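Local atomic coordinates of enterotoxin type A (Staphylococcus aureus, PDB entry 1DYQ), a protein that acts as a superantigen and food-poisoning toxin, binding MHC class II molecules, with the help of zinc, and T-cell receptors to drive T-cell activation. Residues D116-T121 with N147-T152; D79-K84 with G110-H115; A37-K42 with V86-A91. The protein carries 3 engineered substitutions. All coordinates share one frame; numbering follows the deposited sequence. Where two conformers were deposited one is given.

Contact 1 (D116-T121 with N147-T152)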
loop_
_atom_site.group_PDB
_atom_site.type_symbol
_atom_site.label_atom_id
_atom_site.label_comp_id
_atom_site.label_asym_id
_atom_site.label_seq_id
_atom_site.Cartn_x
_atom_site.Cartn_y
_atom_site.Cartn_z
ATOM N N ASP A 116 -18.758 0.112 -8.795
ATOM C CA ASP A 116 -20.126 0.518 -8.655
ATOM C C ASP A 116 -20.579 0.891 -7.248
ATOM O O ASP A 116 -20.401 0.221 -6.277
ATOM C CB ASP A 116 -21.120 -0.365 -9.323
ATOM C CG ASP A 116 -21.066 -0.467 -10.806
ATOM O OD1 ASP A 116 -20.527 0.381 -11.539
ATOM O OD2 ASP A 116 -21.734 -1.437 -11.326
ATOM N N ASN A 117 -21.250 2.078 -7.303
ATOM C CA ASN A 117 -21.822 2.588 -6.033
ATOM C C ASN A 117 -20.710 2.764 -5.020
ATOM O O ASN A 117 -21.009 3.048 -3.856
ATOM C CB ASN A 117 -22.902 1.637 -5.537
ATOM C CG ASN A 117 -24.068 1.451 -6.492
ATOM O OD1 ASN A 117 -24.682 2.426 -6.922
ATOM N ND2 ASN A 117 -24.397 0.193 -6.793
ATOM N N ASN A 118 -19.451 2.949 -5.477
ATOM C CA ASN A 118 -18.396 3.116 -4.444
ATOM C C ASN A 118 -17.900 4.513 -4.329
ATOM O O ASN A 118 -17.032 4.803 -3.459
ATOM C CB ASN A 118 -17.277 2.105 -4.692
ATOM C CG ASN A 118 -16.372 1.920 -3.481
ATOM O OD1 ASN A 118 -16.836 1.596 -2.379
ATOM N ND2 ASN A 118 -15.062 2.027 -3.669
ATOM N N ARG A 119 -18.303 5.440 -5.196
ATOM C CA ARG A 119 -17.769 6.796 -5.151
ATOM C C ARG A 119 -18.477 7.682 -4.151
ATOM O O ARG A 119 -19.687 7.888 -4.204
ATOM C CB ARG A 119 -17.752 7.445 -6.540
ATOM C CG ARG A 119 -17.080 8.796 -6.590
ATOM C CD ARG A 119 -16.727 9.203 -8.019
ATOM N NE ARG A 119 -15.696 10.223 -8.014
ATOM C CZ ARG A 119 -14.408 10.094 -8.051
ATOM N NH1 ARG A 119 -13.777 8.922 -8.132
ATOM N NH2 ARG A 119 -13.648 11.204 -8.024
ATOM N N LEU A 120 -17.673 8.336 -3.291
ATOM C CA LEU A 120 -18.236 9.338 -2.369
ATOM C C LEU A 120 -18.534 10.627 -3.109
ATOM O O LEU A 120 -17.754 11.064 -3.960
ATOM C CB LEU A 120 -17.192 9.616 -1.260
ATOM C CG LEU A 120 -17.046 8.497 -0.226
ATOM C CD1 LEU A 120 -15.775 8.699 0.585
ATOM C CD2 LEU A 120 -18.273 8.417 0.665
ATOM N N THR A 121 -19.593 11.333 -2.671
ATOM C CA THR A 121 -19.880 12.652 -3.267
ATOM C C THR A 121 -18.858 13.678 -2.772
ATOM O O THR A 121 -18.369 14.499 -3.554
ATOM C CB THR A 121 -21.295 13.136 -2.934
ATOM O OG1 THR A 121 -22.257 12.108 -3.245
ATOM C CG2 THR A 121 -21.640 14.376 -3.754
ATOM N N ASN A 147 -11.738 8.833 -2.445
ATOM C CA ASN A 147 -13.098 9.024 -2.932
ATOM C C ASN A 147 -13.902 7.736 -2.822
ATOM O O ASN A 147 -15.065 7.669 -3.243
ATOM C CB ASN A 147 -13.057 9.449 -4.423
ATOM C CG ASN A 147 -12.320 10.737 -4.656
ATOM O OD1 ASN A 147 -12.742 11.794 -4.195
ATOM N ND2 ASN A 147 -11.205 10.669 -5.381
ATOM N N LYS A 148 -13.351 6.718 -2.141
ATOM C CA LYS A 148 -13.987 5.430 -2.066
ATOM C C LYS A 148 -14.661 5.153 -0.725
ATOM O O LYS A 148 -14.032 5.359 0.325
ATOM C CB LYS A 148 -12.971 4.303 -2.345
ATOM C CG LYS A 148 -12.320 4.421 -3.719
ATOM C CD LYS A 148 -11.265 3.299 -3.868
ATOM C CE LYS A 148 -10.608 3.429 -5.246
ATOM N NZ LYS A 148 -9.666 4.556 -5.335
ATOM N N LYS A 149 -15.837 4.577 -0.746
ATOM C CA LYS A 149 -16.507 4.132 0.492
ATOM C C LYS A 149 -15.806 2.921 1.055
ATOM O O LYS A 149 -15.533 2.785 2.239
ATOM C CB LYS A 149 -17.971 3.758 0.144
ATOM C CG LYS A 149 -18.752 4.979 -0.338
ATOM C CD LYS A 149 -20.148 4.580 -0.815
ATOM C CE LYS A 149 -20.780 5.752 -1.577
ATOM N NZ LYS A 149 -22.105 5.334 -2.150
ATOM N N ASN A 150 -15.544 1.953 0.152
ATOM C CA ASN A 150 -14.751 0.768 0.492
ATOM C C ASN A 150 -13.382 0.922 -0.166
ATOM O O ASN A 150 -13.311 1.139 -1.394
ATOM C CB ASN A 150 -15.481 -0.453 -0.117
ATOM C CG ASN A 150 -14.582 -1.664 -0.160
ATOM O OD1 ASN A 150 -14.086 -2.044 -1.221
ATOM N ND2 ASN A 150 -14.313 -2.226 1.004
ATOM N N VAL A 151 -12.331 1.086 0.626
ATOM C CA VAL A 151 -11.017 1.442 0.121
ATOM C C VAL A 151 -9.998 0.382 0.498
ATOM O O VAL A 151 -10.080 -0.237 1.554
ATOM C CB VAL A 151 -10.577 2.813 0.655
ATOM C CG1 VAL A 151 -10.437 2.787 2.191
ATOM C CG2 VAL A 151 -9.302 3.300 0.016
ATOM N N THR A 152 -9.000 0.148 -0.376
ATOM C CA THR A 152 -7.959 -0.791 0.016
ATOM C C THR A 152 -7.116 -0.128 1.149
ATOM O O THR A 152 -6.848 1.072 1.096
ATOM C CB THR A 152 -7.027 -1.228 -1.096
ATOM O OG1 THR A 152 -6.299 -0.203 -1.701
ATOM C CG2 THR A 152 -7.837 -2.019 -2.162
HETATM O O HOH W 1 -10.588 8.553 -7.311
HETATM O O HOH W 2 -15.358 12.282 -4.196
#

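Contact 2 (D79-K84 with G110-H115)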
loop_
_atom_site.group_PDB
_atom_site.type_symbol
_atom_site.label_atom_id
_atom_site.label_comp_id
_atom_site.label_asym_id
_atom_site.label_seq_id
_atom_site.Cartn_x
_atom_site.Cartn_y
_atom_site.Cartn_z
ATOM N N ASP A 79 -12.195 -13.935 -7.526
ATOM C CA ASP A 79 -13.590 -14.047 -7.969
ATOM C C ASP A 79 -14.448 -12.868 -7.600
ATOM O O ASP A 79 -15.453 -12.580 -8.331
ATOM C CB ASP A 79 -14.221 -15.353 -7.496
ATOM C CG ASP A 79 -13.726 -16.572 -8.235
ATOM O OD1 ASP A 79 -13.027 -16.421 -9.262
ATOM O OD2 ASP A 79 -14.006 -17.695 -7.768
ATOM N N LYS A 80 -14.113 -12.051 -6.619
ATOM C CA LYS A 80 -14.863 -10.854 -6.287
ATOM C C LYS A 80 -14.793 -9.812 -7.402
ATOM O O LYS A 80 -15.649 -8.938 -7.539
ATOM C CB LYS A 80 -14.329 -10.185 -5.008
ATOM C CG LYS A 80 -14.731 -10.785 -3.698
ATOM C CD LYS A 80 -14.334 -9.850 -2.530
ATOM C CE LYS A 80 -12.913 -10.144 -2.095
ATOM N NZ LYS A 80 -12.747 -10.074 -0.610
ATOM N N TYR A 81 -13.660 -9.781 -8.128
ATOM C CA TYR A 81 -13.341 -8.732 -9.032
ATOM C C TYR A 81 -13.283 -9.125 -10.509
ATOM O O TYR A 81 -13.352 -8.242 -11.367
ATOM C CB TYR A 81 -11.936 -8.141 -8.648
ATOM C CG TYR A 81 -11.967 -7.678 -7.179
ATOM C CD1 TYR A 81 -12.708 -6.563 -6.826
ATOM C CD2 TYR A 81 -11.222 -8.347 -6.237
ATOM C CE1 TYR A 81 -12.760 -6.165 -5.493
ATOM C CE2 TYR A 81 -11.247 -7.936 -4.898
ATOM C CZ TYR A 81 -12.020 -6.853 -4.553
ATOM O OH TYR A 81 -12.061 -6.433 -3.237
ATOM N N LYS A 82 -13.089 -10.396 -10.765
ATOM C CA LYS A 82 -12.948 -10.844 -12.175
ATOM C C LYS A 82 -14.228 -10.546 -12.941
ATOM O O LYS A 82 -15.323 -10.880 -12.516
ATOM C CB LYS A 82 -12.650 -12.339 -12.182
ATOM C CG LYS A 82 -12.316 -12.908 -13.558
ATOM C CD LYS A 82 -12.158 -14.432 -13.430
ATOM C CE LYS A 82 -13.520 -15.083 -13.226
ATOM N NZ LYS A 82 -13.388 -16.488 -12.761
ATOM N N GLY A 83 -14.082 -9.834 -14.062
ATOM C CA GLY A 83 -15.205 -9.539 -14.926
ATOM C C GLY A 83 -16.139 -8.470 -14.378
ATOM O O GLY A 83 -17.263 -8.329 -14.884
ATOM N N LYS A 84 -15.679 -7.681 -13.421
ATOM C CA LYS A 84 -16.503 -6.615 -12.842
ATOM C C LYS A 84 -15.865 -5.255 -13.100
ATOM O O LYS A 84 -14.640 -5.179 -13.288
ATOM C CB LYS A 84 -16.560 -6.776 -11.303
ATOM C CG LYS A 84 -17.139 -8.073 -10.809
ATOM C CD LYS A 84 -18.645 -8.105 -11.005
ATOM C CE LYS A 84 -19.279 -9.255 -10.244
ATOM N NZ LYS A 84 -18.913 -10.566 -10.835
ATOM N N GLY A 110 -2.934 -6.961 -5.157
ATOM C CA GLY A 110 -4.221 -6.331 -4.746
ATOM C C GLY A 110 -4.424 -4.985 -5.379
ATOM O O GLY A 110 -4.090 -4.731 -6.550
ATOM N N GLY A 111 -4.976 -4.025 -4.607
ATOM C CA GLY A 111 -5.210 -2.684 -5.105
ATOM C C GLY A 111 -6.557 -2.490 -5.783
ATOM O O GLY A 111 -6.720 -1.425 -6.423
ATOM N N VAL A 112 -7.443 -3.473 -5.756
ATOM C CA VAL A 112 -8.677 -3.379 -6.549
ATOM C C VAL A 112 -9.909 -3.188 -5.679
ATOM O O VAL A 112 -10.068 -3.837 -4.655
ATOM C CB VAL A 112 -8.836 -4.711 -7.332
ATOM C CG1 VAL A 112 -10.039 -4.664 -8.272
ATOM C CG2 VAL A 112 -7.565 -4.962 -8.129
ATOM N N THR A 113 -10.840 -2.356 -6.155
ATOM C CA THR A 113 -12.129 -2.213 -5.478
ATOM C C THR A 113 -13.265 -2.216 -6.525
ATOM O O THR A 113 -13.051 -1.766 -7.636
ATOM C CB THR A 113 -12.230 -0.863 -4.721
ATOM O OG1 THR A 113 -11.733 0.188 -5.483
ATOM C CG2 THR A 113 -11.436 -0.994 -3.401
ATOM N N LEU A 114 -14.408 -2.751 -6.129
ATOM C CA LEU A 114 -15.575 -2.660 -7.050
ATOM C C LEU A 114 -15.885 -1.209 -7.316
ATOM O O LEU A 114 -15.854 -0.373 -6.403
ATOM C CB LEU A 114 -16.774 -3.382 -6.442
ATOM C CG LEU A 114 -16.588 -4.904 -6.316
ATOM C CD1 LEU A 114 -17.680 -5.518 -5.468
ATOM C CD2 LEU A 114 -16.531 -5.501 -7.720
ATOM N N HIS A 115 -16.184 -0.875 -8.578
ATOM C CA HIS A 115 -16.401 0.509 -8.941
ATOM C C HIS A 115 -17.777 1.001 -8.490
ATOM O O HIS A 115 -17.991 2.113 -8.085
ATOM C CB HIS A 115 -16.259 0.699 -10.440
ATOM C CG HIS A 115 -16.607 2.044 -10.967
ATOM N ND1 HIS A 115 -15.813 3.139 -10.997
ATOM C CD2 HIS A 115 -17.826 2.431 -11.513
ATOM C CE1 HIS A 115 -16.468 4.176 -11.551
ATOM N NE2 HIS A 115 -17.691 3.748 -11.846
#

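Contact 3 (A37-K42 with V86-A91)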
loop_
_atom_site.group_PDB
_atom_site.type_symbol
_atom_site.label_atom_id
_atom_site.label_comp_id
_atom_site.label_asym_id
_atom_site.label_seq_id
_atom_site.Cartn_x
_atom_site.Cartn_y
_atom_site.Cartn_z
ATOM N N ALA A 37 -0.657 2.479 -10.313
ATOM C CA ALA A 37 -1.842 2.375 -11.191
ATOM C C ALA A 37 -3.000 3.010 -10.397
ATOM O O ALA A 37 -3.301 2.550 -9.298
ATOM C CB ALA A 37 -2.156 0.922 -11.485
ATOM N N LYS A 38 -3.557 4.061 -10.943
ATOM C CA LYS A 38 -4.655 4.787 -10.273
ATOM C C LYS A 38 -5.666 5.167 -11.358
ATOM O O LYS A 38 -5.459 6.180 -12.038
ATOM C CB LYS A 38 -4.096 6.036 -9.605
ATOM C CG LYS A 38 -4.930 6.581 -8.461
ATOM C CD LYS A 38 -4.479 7.994 -8.093
ATOM C CE LYS A 38 -5.575 8.999 -8.411
ATOM N NZ LYS A 38 -6.828 8.668 -7.658
ATOM N N THR A 39 -6.621 4.301 -11.598
ATOM C CA THR A 39 -7.569 4.490 -12.710
ATOM C C THR A 39 -8.930 3.969 -12.299
ATOM O O THR A 39 -9.052 3.136 -11.395
ATOM C CB THR A 39 -7.084 3.759 -13.975
ATOM O OG1 THR A 39 -7.957 4.036 -15.086
ATOM C CG2 THR A 39 -7.064 2.260 -13.750
ATOM N N GLU A 40 -9.997 4.485 -12.914
ATOM C CA GLU A 40 -11.339 4.109 -12.547
ATOM C C GLU A 40 -12.069 3.379 -13.684
ATOM O O GLU A 40 -11.744 3.632 -14.847
ATOM C CB GLU A 40 -12.180 5.335 -12.157
ATOM C CG GLU A 40 -11.388 6.414 -11.427
ATOM C CD GLU A 40 -10.950 5.960 -10.054
ATOM O OE1 GLU A 40 -11.795 5.443 -9.301
ATOM O OE2 GLU A 40 -9.743 6.118 -9.738
ATOM N N ASN A 41 -13.020 2.567 -13.323
ATOM C CA ASN A 41 -13.968 1.953 -14.239
ATOM C C ASN A 41 -13.306 1.092 -15.293
ATOM O O ASN A 41 -13.536 1.251 -16.505
ATOM C CB ASN A 41 -14.824 3.049 -14.893
ATOM C CG ASN A 41 -16.120 2.502 -15.466
ATOM O OD1 ASN A 41 -16.579 2.985 -16.520
ATOM N ND2 ASN A 41 -16.735 1.558 -14.793
ATOM N N LYS A 42 -12.450 0.193 -14.857
ATOM C CA LYS A 42 -11.782 -0.762 -15.741
ATOM C C LYS A 42 -12.400 -2.142 -15.511
ATOM O O LYS A 42 -13.082 -2.378 -14.523
ATOM C CB LYS A 42 -10.288 -0.825 -15.441
ATOM C CG LYS A 42 -9.589 0.533 -15.518
ATOM C CD LYS A 42 -9.228 0.881 -16.953
ATOM C CE LYS A 42 -8.610 -0.310 -17.671
ATOM N NZ LYS A 42 -7.658 0.075 -18.736
ATOM N N VAL A 86 -14.140 -2.229 -11.960
ATOM C CA VAL A 86 -13.300 -1.997 -10.766
ATOM C C VAL A 86 -12.554 -0.696 -10.917
ATOM O O VAL A 86 -12.330 -0.157 -12.003
ATOM C CB VAL A 86 -12.279 -3.140 -10.574
ATOM C CG1 VAL A 86 -12.987 -4.438 -10.269
ATOM C CG2 VAL A 86 -11.369 -3.254 -11.800
ATOM N N ASP A 87 -12.043 -0.183 -9.789
ATOM C CA ASP A 87 -11.083 0.880 -9.728
ATOM C C ASP A 87 -9.764 0.291 -9.156
ATOM O O ASP A 87 -9.835 -0.666 -8.390
ATOM C CB ASP A 87 -11.530 2.032 -8.837
ATOM C CG ASP A 87 -12.877 2.605 -9.248
ATOM O OD1 ASP A 87 -13.168 2.650 -10.473
ATOM O OD2 ASP A 87 -13.636 3.008 -8.340
ATOM N N LEU A 88 -8.676 0.854 -9.603
ATOM C CA LEU A 88 -7.351 0.391 -9.196
ATOM C C LEU A 88 -6.600 1.511 -8.458
ATOM O O LEU A 88 -6.643 2.658 -8.825
ATOM C CB LEU A 88 -6.509 0.017 -10.435
ATOM C CG LEU A 88 -7.203 -1.017 -11.369
ATOM C CD1 LEU A 88 -6.257 -1.198 -12.592
ATOM C CD2 LEU A 88 -7.410 -2.314 -10.672
ATOM N N TYR A 89 -5.879 1.081 -7.411
ATOM C CA TYR A 89 -4.972 2.008 -6.723
ATOM C C TYR A 89 -3.889 1.169 -6.026
ATOM O O TYR A 89 -4.137 0.511 -5.034
ATOM C CB TYR A 89 -5.689 2.873 -5.666
ATOM C CG TYR A 89 -4.831 4.021 -5.145
ATOM C CD1 TYR A 89 -3.646 3.790 -4.448
ATOM C CD2 TYR A 89 -5.238 5.329 -5.324
ATOM C CE1 TYR A 89 -2.851 4.840 -4.004
ATOM C CE2 TYR A 89 -4.461 6.389 -4.878
ATOM C CZ TYR A 89 -3.301 6.137 -4.197
ATOM O OH TYR A 89 -2.510 7.188 -3.770
ATOM N N GLY A 90 -2.732 1.055 -6.700
ATOM C CA GLY A 90 -1.680 0.204 -6.121
ATOM C C GLY A 90 -0.346 0.468 -6.808
ATOM O O GLY A 90 -0.312 1.049 -7.894
ATOM N N ALA A 91 0.724 0.014 -6.182
ATOM C CA ALA A 91 2.061 0.249 -6.743
ATOM C C ALA A 91 2.426 -0.996 -7.580
ATOM O O ALA A 91 2.405 -2.100 -7.068
ATOM C CB ALA A 91 3.065 0.325 -5.565
HETATM O O HOH W 3 -8.412 4.573 -7.906
#

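Contact 1 (D116-T121 with N147-T152)
Asn118 grips the backbone of Asn150 with both ends of its amide. Chi1 of -163° puts CG anti to the backbone N, and chi2 of 56° then turns the amide so that both its polar atoms meet Asn150. Asn118 OD1 accepts the Asn150 N-H at 2.9 Å, while Asn118 ND2 donates to Asn150 O at 3.0 Å, in the carbonyl plane and on a lone pair. An asparagine suits this place because its amide offers the same donor and acceptor as a strand backbone. Main-chain bonds continue the pairing: Lys149 N gives to Asn118 O, and Leu120 N gives to Asn147 O at 2.7 Å.

Lys149 runs outward as an extended chain. Lys149 CB lies 3.5 Å from Asn118 OD1, and Lys149 CG packs at 3.6 Å on Leu120 CD2. Lys149 CD passes Asn117 O at 3.5 Å, and Lys149 CE comes within 3.6 Å of Arg119 O. Lys149 NZ donates to Asn117 O at 3.1 Å from above the carbonyl plane. The lysine thus packs on Leu120 through CG before its ammonium group donates to a loop carbonyl.

In another part of the contact, the Arg119 and Asn147 side chains run the same way, their planes 31° apart, with Asn147 CB over one guanidinium face toward the rim. A water donates to both Leu120 O and Asn147 OD1. Lys148 packs CB against Asn118 ND2, and its NZ forms a salt bridge with Glu155. The whole is a short antiparallel pairing of strands 119-132 and 145-148 in the beta-grasp sheet, extended past its end by an asparagine that imitates a strand.

Contact 2 (D79-K84 with G110-H115)
In the OB-fold domain, the helix that precedes strand 86-91 is anchored to strand 105-114 by Tyr81, whose ring lies against Val112 and Leu114. The segments meet by van der Waals contact, largely apolar; no hydrogen bond crosses between them.

The side chains of Tyr81 and Val112 lie alongside each other and point opposite ways. Val112 CB sits 4.2 Å above the plane of the Tyr81 ring, over its centre. The valine's CG1, anti to its backbone N (chi1 -176°), comes to 3.6 Å from Tyr81 CD1. On the opposite face, displaced toward the rim, is CB of Lys80, so the ring is held between its own chain neighbour and the strand. Further out, Tyr81 OH stands 3.6 Å from Val112 O, a carbonyl that accepts a hydrogen bond from Asn217 ND2. A tyrosine fits here because its flat ring can pack Lys80 CB on one face and Val112 on the other.

Leu114 meets the ring differently. Its backbone N lies near the ring plane at the edge, 3.8 Å from Tyr81 CE1, and its side chain crosses that of Tyr81 at about a right angle. Leu114 CD2 comes to 4.1 Å from Tyr81 CD1 and also meets Lys80 O at 3.6 Å and Lys84 CB at 3.8 Å. Lys84's first methylenes lie side by side with the leucine, leaving the charged end to lead away from the strand.

The chain leaves the helix through a type II beta turn from Tyr81 to Lys84, closed by Lys84 N bonding to Tyr81 O at 3.2 Å. Gly83 occupies its third position, where the positive phi (75°) favours glycine. A helix between the third and fourth strands, laid against the five-stranded barrel, is characteristic of the OB fold.

Contact 3 (A37-K42 with V86-A91)
Ala37-Thr39 and strand 86-91 pair antiparallel, their axes at 157° with Ala37 opposite Gly90 and Thr39 opposite Leu88, until a G1 beta bulge sets both Asn41 and Lys42 against Val86. Reciprocal backbone bonds close each end, among them Ala37 N to Gly90 O and Val86 N to Lys42 O, each at 2.8 Å. Asn41 takes the bulge position with positive phi (60°), which asparagine tolerates better than most residues.

Asp87 secures the bulge: its OD1 accepts the Asn41 N-H at 2.9 Å, nearly along the C-O axis, and also a hydrogen bond from His115 ND1. Glu40 brings a second carboxylate close, with OE1 only 3.2 Å from Asp87 OD2, a proximity that could raise the pKa of either acid. The other oxygen, Glu40 OE2, accepts a hydrogen bond from a water that also donates to Leu88 O.

On the face of Lys38 and Tyr89, Lys38 CG lies 3.4 Å from Tyr89 CD2, its aliphatic chain running alongside the ring. On the other face, Thr39 CG2 packs at 3.7 Å on Leu88 CD1, the threonine offering its methyl to the leucine.

On its other edge strand 86-91 pairs antiparallel with strand 105-114. Leu88 and Ala37 face Leu68 of strand 67-71, whereas Tyr89 packs on helix 153-168, touching Glu155, Leu158 and Gln159.

Overall arrangement
From the N terminus, residues 37-42 open contact 3, which closes when the chain returns as strand 86-91. Before that, the end of helix 75-81 has already opened contact 2, which closes only at 110-115, so the two loops cross. Strand 86-91 stands beside strand 105-114 in the same OB-fold sheet, and Val112 of contact 2 packs on Val86 of contact 3. Contact 1 follows in series, opening at 116 directly after contact 2 closes and ending at 147-152, which leads into helix 153-168. Thr113 touches both Lys148 and Asn150, bringing residues 148-150 of the beta-grasp part against strand 105-114 of the OB-fold barrel.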